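Local atomic coordinates of angiotensin-converting enzyme (Anopheles gambiae, PDB entry 6S1Y), a protein that probably cleaves peptides as a zinc-dependent metalloprotease of the angiotensin-converting enzyme family, with a mostly helical fold built round a buried active site. Residues N196-S201 and E493-F498; A192-E197 and K440-V445; T202-V207 and V445-I450. All coordinates share one frame; numbering follows the deposited sequence.

In the fold
The three contacts gather on one side of the chain's centre, and interactions 2 and 3 both use helix 431-447, met first by helix 190-196 and then by the start of helix 203-233. Interaction 1 is buried: a phenol from the turn joining those two helices meets a carboxylate that caps helix 495-514, which carries Y497 of the ligand pocket, with Y494 just ahead of it. Interaction 2, partly buried, relies without hydrogen bonds on indole, guanidinium and leucine packing. Interaction 3 lies at the surface and consists of one paired salt bridge. From core to surface, a phenol-carboxylate bond gives way to apolar, CH-pi and guanidinium-indole packing, then to charge pairing.

Interaction 1 (N196-S201 and E493-F498); sequences NEYDDS and EYLRYF. With KSN ((2~{S})-2-[[(4~{S})-4-azanyl-5-oxidanyl-5-oxidanylidene-pentanoyl]amino]pentanedioic acid), chain H.
The ring of Y198 meets the carboxylate of E493 edge to edge, their planes 22° apart, with E493 OE2 lying in the ring plane and L495 CD2 approaching obliquely, 3.7 Å from Y198 CE2. F203 stacks on the same ring. Y198 OH donates to the syn lone pair of E493 OE2 at 2.9 Å. E493 CG is anti to the backbone N (chi1 -169°) and the chain bends at chi2, bringing the carboxylate to both Y198 OH and R496 N. E493 OE1 accepts from R496 N at 2.8 Å, a capping bond at the start of helix 495-514, and from R496 NE at 3.1 Å, within a salt bridge. These two donors come from opposite faces of the carboxylate plane, so three bonds fix the group's rotation. In this zinc peptidase the start of helix 495-514 and the residue before it line the ligand pocket through Y497 and Y494, and R496 touches E385, a zinc ligand. Y497 CD2 sits over the centre of the Y494 ring, while R496 CG packs on a face of the Y497 ring. At their edges, Y494 OH donates to KSN O19 at 2.6 Å and Y497 OH to KSN O15 at 2.7 Å.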
loop_
_atom_site.group_PDB
_atom_site.type_symbol
_atom_site.label_atom_id
_atom_site.label_comp_id
_atom_site.label_asym_id
_atom_site.label_seq_id
_atom_site.Cartn_x
_atom_site.Cartn_y
_atom_site.Cartn_z
ATOM N N ASN A 196 1.647 -8.279 -15.787
ATOM C CA ASN A 196 2.396 -9.518 -15.947
ATOM C C ASN A 196 2.872 -10.091 -14.615
ATOM O O ASN A 196 2.948 -11.311 -14.469
ATOM C CB ASN A 196 3.590 -9.284 -16.870
ATOM C CG ASN A 196 4.499 -10.481 -16.934
ATOM O OD1 ASN A 196 4.077 -11.565 -17.330
ATOM N ND2 ASN A 196 5.752 -10.297 -16.539
ATOM N N GLU A 197 3.183 -9.233 -13.634
ATOM C CA GLU A 197 3.637 -9.691 -12.324
ATOM C C GLU A 197 2.640 -10.599 -11.616
ATOM O O GLU A 197 3.017 -11.262 -10.653
ATOM C CB GLU A 197 3.940 -8.487 -11.424
ATOM C CG GLU A 197 5.119 -7.645 -11.904
ATOM C CD GLU A 197 6.425 -8.444 -11.918
ATOM O OE1 GLU A 197 6.871 -8.879 -10.837
ATOM O OE2 GLU A 197 6.987 -8.654 -13.013
ATOM N N TYR A 198 1.382 -10.651 -12.059
ATOM C CA TYR A 198 0.373 -11.493 -11.425
ATOM C C TYR A 198 0.120 -12.777 -12.199
ATOM O O TYR A 198 -0.646 -13.632 -11.732
ATOM C CB TYR A 198 -0.933 -10.705 -11.251
ATOM C CG TYR A 198 -0.743 -9.509 -10.327
ATOM C CD1 TYR A 198 -0.893 -9.633 -8.950
ATOM C CD2 TYR A 198 -0.387 -8.264 -10.838
ATOM C CE1 TYR A 198 -0.700 -8.555 -8.111
ATOM C CE2 TYR A 198 -0.196 -7.176 -10.003
ATOM C CZ TYR A 198 -0.351 -7.332 -8.646
ATOM O OH TYR A 198 -0.159 -6.241 -7.840
ATOM N N ASP A 199 0.730 -12.917 -13.368
ATOM C CA ASP A 199 0.835 -14.192 -14.067
ATOM C C ASP A 199 -0.532 -14.846 -14.262
ATOM O O ASP A 199 -0.795 -15.964 -13.824
ATOM C CB ASP A 199 1.797 -15.114 -13.308
ATOM C CG ASP A 199 2.106 -16.380 -14.073
ATOM O OD1 ASP A 199 2.229 -16.298 -15.325
ATOM O OD2 ASP A 199 2.220 -17.448 -13.422
ATOM N N ASP A 200 -1.409 -14.129 -14.958
ATOM C CA ASP A 200 -2.758 -14.629 -15.211
ATOM C C ASP A 200 -3.465 -13.683 -16.166
ATOM O O ASP A 200 -3.734 -12.523 -15.821
ATOM C CB ASP A 200 -3.536 -14.776 -13.903
ATOM C CG ASP A 200 -4.890 -15.469 -14.094
ATOM O OD1 ASP A 200 -5.525 -15.323 -15.178
ATOM O OD2 ASP A 200 -5.331 -16.145 -13.139
ATOM N N SER A 201 -3.754 -14.168 -17.375
ATOM C CA SER A 201 -4.272 -13.309 -18.434
ATOM C C SER A 201 -5.688 -12.837 -18.154
ATOM O O SER A 201 -6.149 -11.882 -18.794
ATOM C CB SER A 201 -4.231 -14.053 -19.769
ATOM O OG SER A 201 -4.880 -15.313 -19.660
ATOM N N GLU A 493 3.859 0.732 -8.572
ATOM C CA GLU A 493 2.605 0.057 -8.897
ATOM C C GLU A 493 1.691 0.025 -7.674
ATOM O O GLU A 493 2.160 -0.148 -6.547
ATOM C CB GLU A 493 2.934 -1.361 -9.384
ATOM C CG GLU A 493 1.789 -2.105 -9.992
ATOM C CD GLU A 493 1.162 -3.082 -9.024
ATOM O OE1 GLU A 493 1.324 -2.911 -7.802
ATOM O OE2 GLU A 493 0.496 -4.017 -9.506
ATOM N N TYR A 494 0.380 0.228 -7.891
ATOM C CA TYR A 494 -0.549 0.309 -6.763
ATOM C C TYR A 494 -1.531 -0.844 -6.683
ATOM O O TYR A 494 -2.144 -1.041 -5.627
ATOM C CB TYR A 494 -1.345 1.624 -6.791
ATOM C CG TYR A 494 -1.718 2.155 -5.408
ATOM C CD1 TYR A 494 -0.786 2.811 -4.622
ATOM C CD2 TYR A 494 -3.009 2.006 -4.900
ATOM C CE1 TYR A 494 -1.118 3.300 -3.376
ATOM C CE2 TYR A 494 -3.350 2.493 -3.669
ATOM C CZ TYR A 494 -2.399 3.129 -2.904
ATOM O OH TYR A 494 -2.760 3.598 -1.679
ATOM N N LEU A 495 -1.690 -1.625 -7.750
ATOM C CA LEU A 495 -2.594 -2.770 -7.680
ATOM C C LEU A 495 -2.169 -3.763 -6.599
ATOM O O LEU A 495 -3.015 -4.485 -6.065
ATOM C CB LEU A 495 -2.678 -3.469 -9.039
ATOM C CG LEU A 495 -3.812 -4.504 -9.081
ATOM C CD1 LEU A 495 -5.132 -3.816 -9.366
ATOM C CD2 LEU A 495 -3.535 -5.590 -10.104
ATOM N N ARG A 496 -0.879 -3.805 -6.259
ATOM C CA ARG A 496 -0.433 -4.622 -5.126
ATOM C C ARG A 496 -1.323 -4.427 -3.897
ATOM O O ARG A 496 -1.595 -5.387 -3.160
ATOM C CB ARG A 496 1.019 -4.283 -4.765
ATOM C CG ARG A 496 1.272 -2.805 -4.487
ATOM C CD ARG A 496 2.768 -2.492 -4.364
ATOM N NE ARG A 496 3.500 -2.715 -5.608
ATOM C CZ ARG A 496 4.825 -2.606 -5.719
ATOM N NH1 ARG A 496 5.536 -2.264 -4.668
ATOM N NH2 ARG A 496 5.438 -2.844 -6.881
ATOM N N TYR A 497 -1.770 -3.184 -3.641
ATOM C CA TYR A 497 -2.538 -2.929 -2.423
ATOM C C TYR A 497 -3.986 -3.389 -2.578
ATOM O O TYR A 497 -4.583 -3.903 -1.632
ATOM C CB TYR A 497 -2.456 -1.448 -2.047
ATOM C CG TYR A 497 -1.031 -0.935 -1.877
ATOM C CD1 TYR A 497 -0.308 -1.165 -0.694
ATOM C CD2 TYR A 497 -0.406 -0.226 -2.890
ATOM C CE1 TYR A 497 0.987 -0.700 -0.545
ATOM C CE2 TYR A 497 0.895 0.226 -2.752
ATOM C CZ TYR A 497 1.584 -0.014 -1.581
ATOM O OH TYR A 497 2.868 0.461 -1.438
ATOM N N PHE A 498 -4.548 -3.277 -3.776
ATOM C CA PHE A 498 -5.861 -3.856 -4.030
ATOM C C PHE A 498 -5.844 -5.365 -3.794
ATOM O O PHE A 498 -6.700 -5.917 -3.087
ATOM C CB PHE A 498 -6.298 -3.538 -5.473
ATOM C CG PHE A 498 -7.676 -4.037 -5.810
ATOM C CD1 PHE A 498 -7.884 -5.358 -6.178
ATOM C CD2 PHE A 498 -8.770 -3.188 -5.745
ATOM C CE1 PHE A 498 -9.165 -5.818 -6.484
ATOM C CE2 PHE A 498 -10.043 -3.637 -6.047
ATOM C CZ PHE A 498 -10.237 -4.965 -6.412
HETATM C C10 KSN H . 7.918 1.756 -1.568
HETATM C C13 KSN H . 4.714 0.230 1.434
HETATM C C17 KSN H . -0.543 4.119 1.284
HETATM C C02 KSN H . -0.456 2.737 1.944
HETATM C C03 KSN H . 0.897 2.021 1.819
HETATM C C04 KSN H . 2.112 2.884 1.521
HETATM C C05 KSN H . 3.236 2.839 2.589
HETATM C C07 KSN H . 4.949 1.704 1.023
HETATM C C08 KSN H . 6.355 1.977 0.503
HETATM C C09 KSN H . 6.645 1.282 -0.840
HETATM N N01 KSN H . -1.480 1.844 1.391
HETATM N N06 KSN H . 4.584 2.328 2.302
HETATM O O11 KSN H . 8.436 2.875 -1.261
HETATM O O12 KSN H . 8.456 1.049 -2.489
HETATM O O14 KSN H . 5.039 -0.122 2.602
HETATM O O15 KSN H . 4.184 -0.598 0.669
HETATM O O16 KSN H . 3.027 3.301 3.671
HETATM O O18 KSN H . -0.179 5.117 1.963
HETATM O O19 KSN H . -0.961 4.325 0.113
#

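Interaction 2 (A192-E197 and K440-V445); sequences AVWLNE and KYRWGV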
loop_
_atom_site.group_PDB
_atom_site.type_symbol
_atom_site.label_atom_id
_atom_site.label_comp_id
_atom_site.label_asym_id
_atom_site.label_seq_id
_atom_site.Cartn_x
_atom_site.Cartn_y
_atom_site.Cartn_z
ATOM N N ALA A 192 0.648 -3.738 -19.331
ATOM C CA ALA A 192 0.875 -5.171 -19.476
ATOM C C ALA A 192 2.053 -5.597 -18.623
ATOM O O ALA A 192 2.049 -6.676 -18.034
ATOM C CB ALA A 192 1.115 -5.533 -20.953
ATOM N N VAL A 193 3.071 -4.749 -18.533
ATOM C CA VAL A 193 4.217 -5.068 -17.690
ATOM C C VAL A 193 3.776 -5.271 -16.247
ATOM O O VAL A 193 4.109 -6.282 -15.614
ATOM C CB VAL A 193 5.286 -3.965 -17.787
ATOM C CG1 VAL A 193 6.369 -4.184 -16.710
ATOM C CG2 VAL A 193 5.881 -3.937 -19.181
ATOM N N TRP A 194 3.036 -4.295 -15.699
ATOM C CA TRP A 194 2.576 -4.392 -14.315
ATOM C C TRP A 194 1.682 -5.608 -14.131
ATOM O O TRP A 194 1.855 -6.389 -13.193
ATOM C CB TRP A 194 1.834 -3.116 -13.903
ATOM C CG TRP A 194 2.717 -1.940 -13.534
ATOM C CD1 TRP A 194 4.083 -1.908 -13.515
ATOM C CD2 TRP A 194 2.282 -0.625 -13.152
ATOM N NE1 TRP A 194 4.522 -0.667 -13.124
ATOM C CE2 TRP A 194 3.440 0.142 -12.898
ATOM C CE3 TRP A 194 1.027 -0.028 -12.985
ATOM C CZ2 TRP A 194 3.379 1.474 -12.496
ATOM C CZ3 TRP A 194 0.971 1.309 -12.596
ATOM C CH2 TRP A 194 2.138 2.043 -12.362
ATOM N N LEU A 195 0.723 -5.796 -15.038
ATOM C CA LEU A 195 -0.191 -6.930 -14.890
ATOM C C LEU A 195 0.537 -8.262 -15.046
ATOM O O LEU A 195 0.111 -9.273 -14.476
ATOM C CB LEU A 195 -1.341 -6.808 -15.893
ATOM C CG LEU A 195 -2.455 -5.872 -15.406
ATOM C CD1 LEU A 195 -3.352 -5.434 -16.573
ATOM C CD2 LEU A 195 -3.287 -6.526 -14.307
ATOM N N ASN A 196 1.647 -8.279 -15.787
ATOM C CA ASN A 196 2.396 -9.518 -15.947
ATOM C C ASN A 196 2.872 -10.091 -14.615
ATOM O O ASN A 196 2.948 -11.311 -14.469
ATOM C CB ASN A 196 3.590 -9.284 -16.870
ATOM C CG ASN A 196 4.499 -10.481 -16.934
ATOM O OD1 ASN A 196 4.077 -11.565 -17.330
ATOM N ND2 ASN A 196 5.752 -10.297 -16.539
ATOM N N GLU A 197 3.183 -9.233 -13.634
ATOM C CA GLU A 197 3.637 -9.691 -12.324
ATOM C C GLU A 197 2.640 -10.599 -11.616
ATOM O O GLU A 197 3.017 -11.262 -10.653
ATOM C CB GLU A 197 3.940 -8.487 -11.424
ATOM C CG GLU A 197 5.119 -7.645 -11.904
ATOM C CD GLU A 197 6.425 -8.444 -11.918
ATOM O OE1 GLU A 197 6.871 -8.879 -10.837
ATOM O OE2 GLU A 197 6.987 -8.654 -13.013
ATOM N N LYS A 440 -6.197 1.589 -12.566
ATOM C CA LYS A 440 -7.057 1.696 -13.741
ATOM C C LYS A 440 -6.746 2.989 -14.473
ATOM O O LYS A 440 -6.611 3.001 -15.695
ATOM C CB LYS A 440 -8.532 1.616 -13.347
ATOM C CG LYS A 440 -9.503 1.486 -14.504
ATOM C CD LYS A 440 -10.956 1.703 -14.033
ATOM C CE LYS A 440 -12.003 1.530 -15.167
ATOM N NZ LYS A 440 -12.220 0.105 -15.507
ATOM N N TYR A 441 -6.549 4.079 -13.731
ATOM C CA TYR A 441 -6.150 5.332 -14.357
ATOM C C TYR A 441 -4.789 5.201 -15.026
ATOM O O TYR A 441 -4.612 5.603 -16.185
ATOM C CB TYR A 441 -6.125 6.459 -13.333
ATOM C CG TYR A 441 -5.618 7.758 -13.888
ATOM C CD1 TYR A 441 -6.434 8.566 -14.651
ATOM C CD2 TYR A 441 -4.316 8.183 -13.654
ATOM C CE1 TYR A 441 -5.977 9.755 -15.165
ATOM C CE2 TYR A 441 -3.856 9.383 -14.161
ATOM C CZ TYR A 441 -4.694 10.163 -14.913
ATOM O OH TYR A 441 -4.240 11.361 -15.410
ATOM N N ARG A 442 -3.800 4.656 -14.311
ATOM C CA ARG A 442 -2.458 4.624 -14.888
ATOM C C ARG A 442 -2.386 3.648 -16.054
ATOM O O ARG A 442 -1.708 3.922 -17.049
ATOM C CB ARG A 442 -1.421 4.304 -13.808
ATOM C CG ARG A 442 -1.190 5.502 -12.895
ATOM C CD ARG A 442 0.042 5.373 -11.975
ATOM N NE ARG A 442 -0.100 4.366 -10.923
ATOM C CZ ARG A 442 0.820 4.107 -9.988
ATOM N NH1 ARG A 442 1.989 4.758 -9.938
ATOM N NH2 ARG A 442 0.568 3.179 -9.091
ATOM N N TRP A 443 -3.095 2.517 -15.980
ATOM C CA TRP A 443 -3.167 1.642 -17.149
ATOM C C TRP A 443 -3.692 2.407 -18.360
ATOM O O TRP A 443 -3.220 2.207 -19.487
ATOM C CB TRP A 443 -4.075 0.444 -16.897
ATOM C CG TRP A 443 -3.641 -0.441 -15.819
ATOM C CD1 TRP A 443 -2.387 -0.547 -15.303
ATOM C CD2 TRP A 443 -4.460 -1.355 -15.085
ATOM N NE1 TRP A 443 -2.371 -1.482 -14.290
ATOM C CE2 TRP A 443 -3.627 -1.989 -14.132
ATOM C CE3 TRP A 443 -5.819 -1.709 -15.140
ATOM C CZ2 TRP A 443 -4.106 -2.946 -13.242
ATOM C CZ3 TRP A 443 -6.298 -2.662 -14.240
ATOM C CH2 TRP A 443 -5.448 -3.267 -13.308
ATOM N N GLY A 444 -4.681 3.280 -18.140
ATOM C CA GLY A 444 -5.262 4.021 -19.236
ATOM C C GLY A 444 -4.294 5.005 -19.855
ATOM O O GLY A 444 -4.273 5.177 -21.078
ATOM N N VAL A 445 -3.494 5.679 -19.028
ATOM C CA VAL A 445 -2.449 6.551 -19.561
ATOM C C VAL A 445 -1.433 5.727 -20.333
ATOM O O VAL A 445 -1.057 6.064 -21.463
ATOM C CB VAL A 445 -1.780 7.350 -18.427
ATOM C CG1 VAL A 445 -0.541 8.103 -18.939
ATOM C CG2 VAL A 445 -2.775 8.326 -17.799
#
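W194 and L195 of helix 190-196 face R442 and W443 of helix 431-447, the short helical segments running at 136° to each other, about midway between antiparallel and perpendicular, with their axes 10.9 Å apart at closest approach. W194 presents the outer corner of its six-membered ring to the guanidinium of R442: W194 CH2 stands over the centre of that flat group, 3.4 Å from R442 CZ, with the two planes 68° apart. R442 NH2 has polar partners as well, a salt bridge with D439 and a hydrogen bond to the carbonyl of V492, which hold the guanidinium with its face toward W194 CH2. A bend at chi3 (-69°) turns the R442 chain so that its face, rather than its end, meets the tryptophan. In this mostly helical peptidase fold the contact fastens a short helix to the longer 431-447 helix, and the latter's R442 packs on Y494 of the ligand pocket. The second half of the interface is apolar. L195 CD1 makes a CH-pi contact over the six-membered ring of W443, 4.2 Å from its centroid, and L195 CD2 lies 3.8 Å from W443 CZ2. Between the two halves W194 CE3 meets the W443 indole at its edge, 3.9 Å from W443 NE1. F446, one turn further along, adds an edge-to-face contact to W194.

Interaction 3 (T202-V207 and V445-I450); sequences TFEQQV and VFRGDI
E204 and R447 reach toward each other from opposite directions and join by a two-pronged, end-on salt bridge, which is the whole of the direct contact between the segments. R447 NH2 donates to E204 OE1 at 2.7 Å, and R447 NH1 to E204 OE2 at 3.1 Å. The second bond is the straighter, with an N-H...O angle of 164°. Both oxygens are met on their syn sides, but the bond to E204 OE1 is tilted from the planes of both groups, while the one from R447 NH1 keeps within the guanidinium plane. Carboxylate and guanidinium are still nearly coplanar, 18° apart, and the paired bonds restrain rotation of either group about its end. Both chains are stretched to span the distance: E204 has CG anti to the backbone N (chi1 -174°) and runs on extended, and R447 is extended from CG to NE. The backbones accordingly stay well separated, with the CA atoms of E204 and R447 13.8 Å apart. The bridge ties the first turn of helix 203-233 to the C-terminal end of helix 431-447 within the helical peptidase fold. On the buried side of the helix start, F203 and V207 pack against helix 495-514. E204 also packs on W443, so the carboxylate side of the pair is the more sheltered, while R447, though touched by L195 and S189, is exposed, and its charge is probably partly screened by solvent.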
loop_
_atom_site.group_PDB
_atom_site.type_symbol
_atom_site.label_atom_id
_atom_site.label_comp_id
_atom_site.label_asym_id
_atom_site.label_seq_id
_atom_site.Cartn_x
_atom_site.Cartn_y
_atom_site.Cartn_z
ATOM N N THR A 202 -6.385 -13.487 -17.230
ATOM C CA THR A 202 -7.703 -13.044 -16.806
ATOM C C THR A 202 -7.659 -12.161 -15.555
ATOM O O THR A 202 -8.720 -11.870 -14.982
ATOM C CB THR A 202 -8.617 -14.254 -16.529
ATOM O OG1 THR A 202 -8.318 -14.808 -15.239
ATOM C CG2 THR A 202 -8.434 -15.337 -17.574
ATOM N N PHE A 203 -6.465 -11.740 -15.110
ATOM C CA PHE A 203 -6.378 -11.069 -13.819
ATOM C C PHE A 203 -7.052 -9.699 -13.842
ATOM O O PHE A 203 -7.685 -9.301 -12.859
ATOM C CB PHE A 203 -4.929 -10.918 -13.367
ATOM C CG PHE A 203 -4.787 -10.707 -11.889
ATOM C CD1 PHE A 203 -5.084 -11.734 -10.999
ATOM C CD2 PHE A 203 -4.387 -9.474 -11.389
ATOM C CE1 PHE A 203 -4.967 -11.542 -9.620
ATOM C CE2 PHE A 203 -4.248 -9.265 -10.019
ATOM C CZ PHE A 203 -4.541 -10.300 -9.119
ATOM N N GLU A 204 -6.928 -8.953 -14.934
ATOM C CA GLU A 204 -7.628 -7.675 -14.994
ATOM C C GLU A 204 -9.126 -7.872 -14.775
ATOM O O GLU A 204 -9.768 -7.084 -14.074
ATOM C CB GLU A 204 -7.368 -6.972 -16.315
ATOM C CG GLU A 204 -7.966 -5.595 -16.328
ATOM C CD GLU A 204 -7.405 -4.734 -17.414
ATOM O OE1 GLU A 204 -6.634 -5.274 -18.239
ATOM O OE2 GLU A 204 -7.733 -3.515 -17.425
ATOM N N GLN A 205 -9.693 -8.952 -15.322
ATOM C CA GLN A 205 -11.117 -9.198 -15.147
ATOM C C GLN A 205 -11.431 -9.579 -13.707
ATOM O O GLN A 205 -12.458 -9.173 -13.157
ATOM C CB GLN A 205 -11.583 -10.296 -16.103
ATOM C CG GLN A 205 -13.089 -10.496 -16.106
ATOM C CD GLN A 205 -13.829 -9.259 -16.594
ATOM O OE1 GLN A 205 -13.643 -8.818 -17.741
ATOM N NE2 GLN A 205 -14.668 -8.690 -15.719
ATOM N N GLN A 206 -10.563 -10.360 -13.078
ATOM C CA GLN A 206 -10.804 -10.751 -11.696
ATOM C C GLN A 206 -10.918 -9.538 -10.795
ATOM O O GLN A 206 -11.706 -9.528 -9.839
ATOM C CB GLN A 206 -9.689 -11.666 -11.214
ATOM C CG GLN A 206 -9.595 -12.964 -12.015
ATOM C CD GLN A 206 -8.573 -13.910 -11.428
ATOM O OE1 GLN A 206 -8.436 -14.016 -10.197
ATOM N NE2 GLN A 206 -7.828 -14.581 -12.300
ATOM N N VAL A 207 -10.139 -8.491 -11.090
ATOM C CA VAL A 207 -10.147 -7.289 -10.259
ATOM C C VAL A 207 -11.440 -6.509 -10.458
ATOM O O VAL A 207 -12.048 -6.033 -9.490
ATOM C CB VAL A 207 -8.905 -6.438 -10.582
ATOM C CG1 VAL A 207 -9.085 -5.052 -10.023
ATOM C CG2 VAL A 207 -7.654 -7.103 -10.005
ATOM N N VAL A 445 -3.494 5.679 -19.028
ATOM C CA VAL A 445 -2.449 6.551 -19.561
ATOM C C VAL A 445 -1.433 5.727 -20.333
ATOM O O VAL A 445 -1.057 6.064 -21.463
ATOM C CB VAL A 445 -1.780 7.350 -18.427
ATOM C CG1 VAL A 445 -0.541 8.103 -18.939
ATOM C CG2 VAL A 445 -2.775 8.326 -17.799
ATOM N N PHE A 446 -0.997 4.613 -19.744
ATOM C CA PHE A 446 0.021 3.770 -20.365
ATOM C C PHE A 446 -0.452 3.228 -21.705
ATOM O O PHE A 446 0.330 3.136 -22.652
ATOM C CB PHE A 446 0.369 2.603 -19.441
ATOM C CG PHE A 446 1.106 2.993 -18.186
ATOM C CD1 PHE A 446 1.783 4.191 -18.090
ATOM C CD2 PHE A 446 1.135 2.132 -17.105
ATOM C CE1 PHE A 446 2.473 4.524 -16.942
ATOM C CE2 PHE A 446 1.827 2.461 -15.948
ATOM C CZ PHE A 446 2.496 3.651 -15.865
ATOM N N ARG A 447 -1.730 2.831 -21.786
ATOM C CA ARG A 447 -2.272 2.228 -22.996
ATOM C C ARG A 447 -2.681 3.250 -24.047
ATOM O O ARG A 447 -2.998 2.847 -25.166
ATOM C CB ARG A 447 -3.489 1.367 -22.672
ATOM C CG ARG A 447 -3.165 0.076 -21.957
ATOM C CD ARG A 447 -4.412 -0.460 -21.284
ATOM N NE ARG A 447 -4.223 -1.799 -20.732
ATOM C CZ ARG A 447 -5.035 -2.357 -19.843
ATOM N NH1 ARG A 447 -6.086 -1.677 -19.382
ATOM N NH2 ARG A 447 -4.793 -3.591 -19.396
ATOM N N GLY A 448 -2.691 4.541 -23.719
ATOM C CA GLY A 448 -3.145 5.568 -24.635
ATOM C C GLY A 448 -4.632 5.875 -24.584
ATOM O O GLY A 448 -5.069 6.820 -25.244
ATOM N N ASP A 449 -5.422 5.094 -23.835
ATOM C CA ASP A 449 -6.845 5.370 -23.690
ATOM C C ASP A 449 -7.110 6.726 -23.053
ATOM O O ASP A 449 -8.180 7.300 -23.262
ATOM C CB ASP A 449 -7.518 4.309 -22.820
ATOM C CG ASP A 449 -7.253 2.907 -23.294
ATOM O OD1 ASP A 449 -7.126 2.697 -24.525
ATOM O OD2 ASP A 449 -7.178 2.005 -22.430
ATOM N N ILE A 450 -6.190 7.225 -22.227
ATOM C CA ILE A 450 -6.327 8.519 -21.566
ATOM C C ILE A 450 -5.217 9.422 -22.086
ATOM O O ILE A 450 -4.033 9.155 -21.851
ATOM C CB ILE A 450 -6.251 8.400 -20.036
ATOM C CG1 ILE A 450 -7.392 7.550 -19.484
ATOM C CG2 ILE A 450 -6.283 9.774 -19.384
ATOM C CD1 ILE A 450 -7.247 7.225 -17.961
#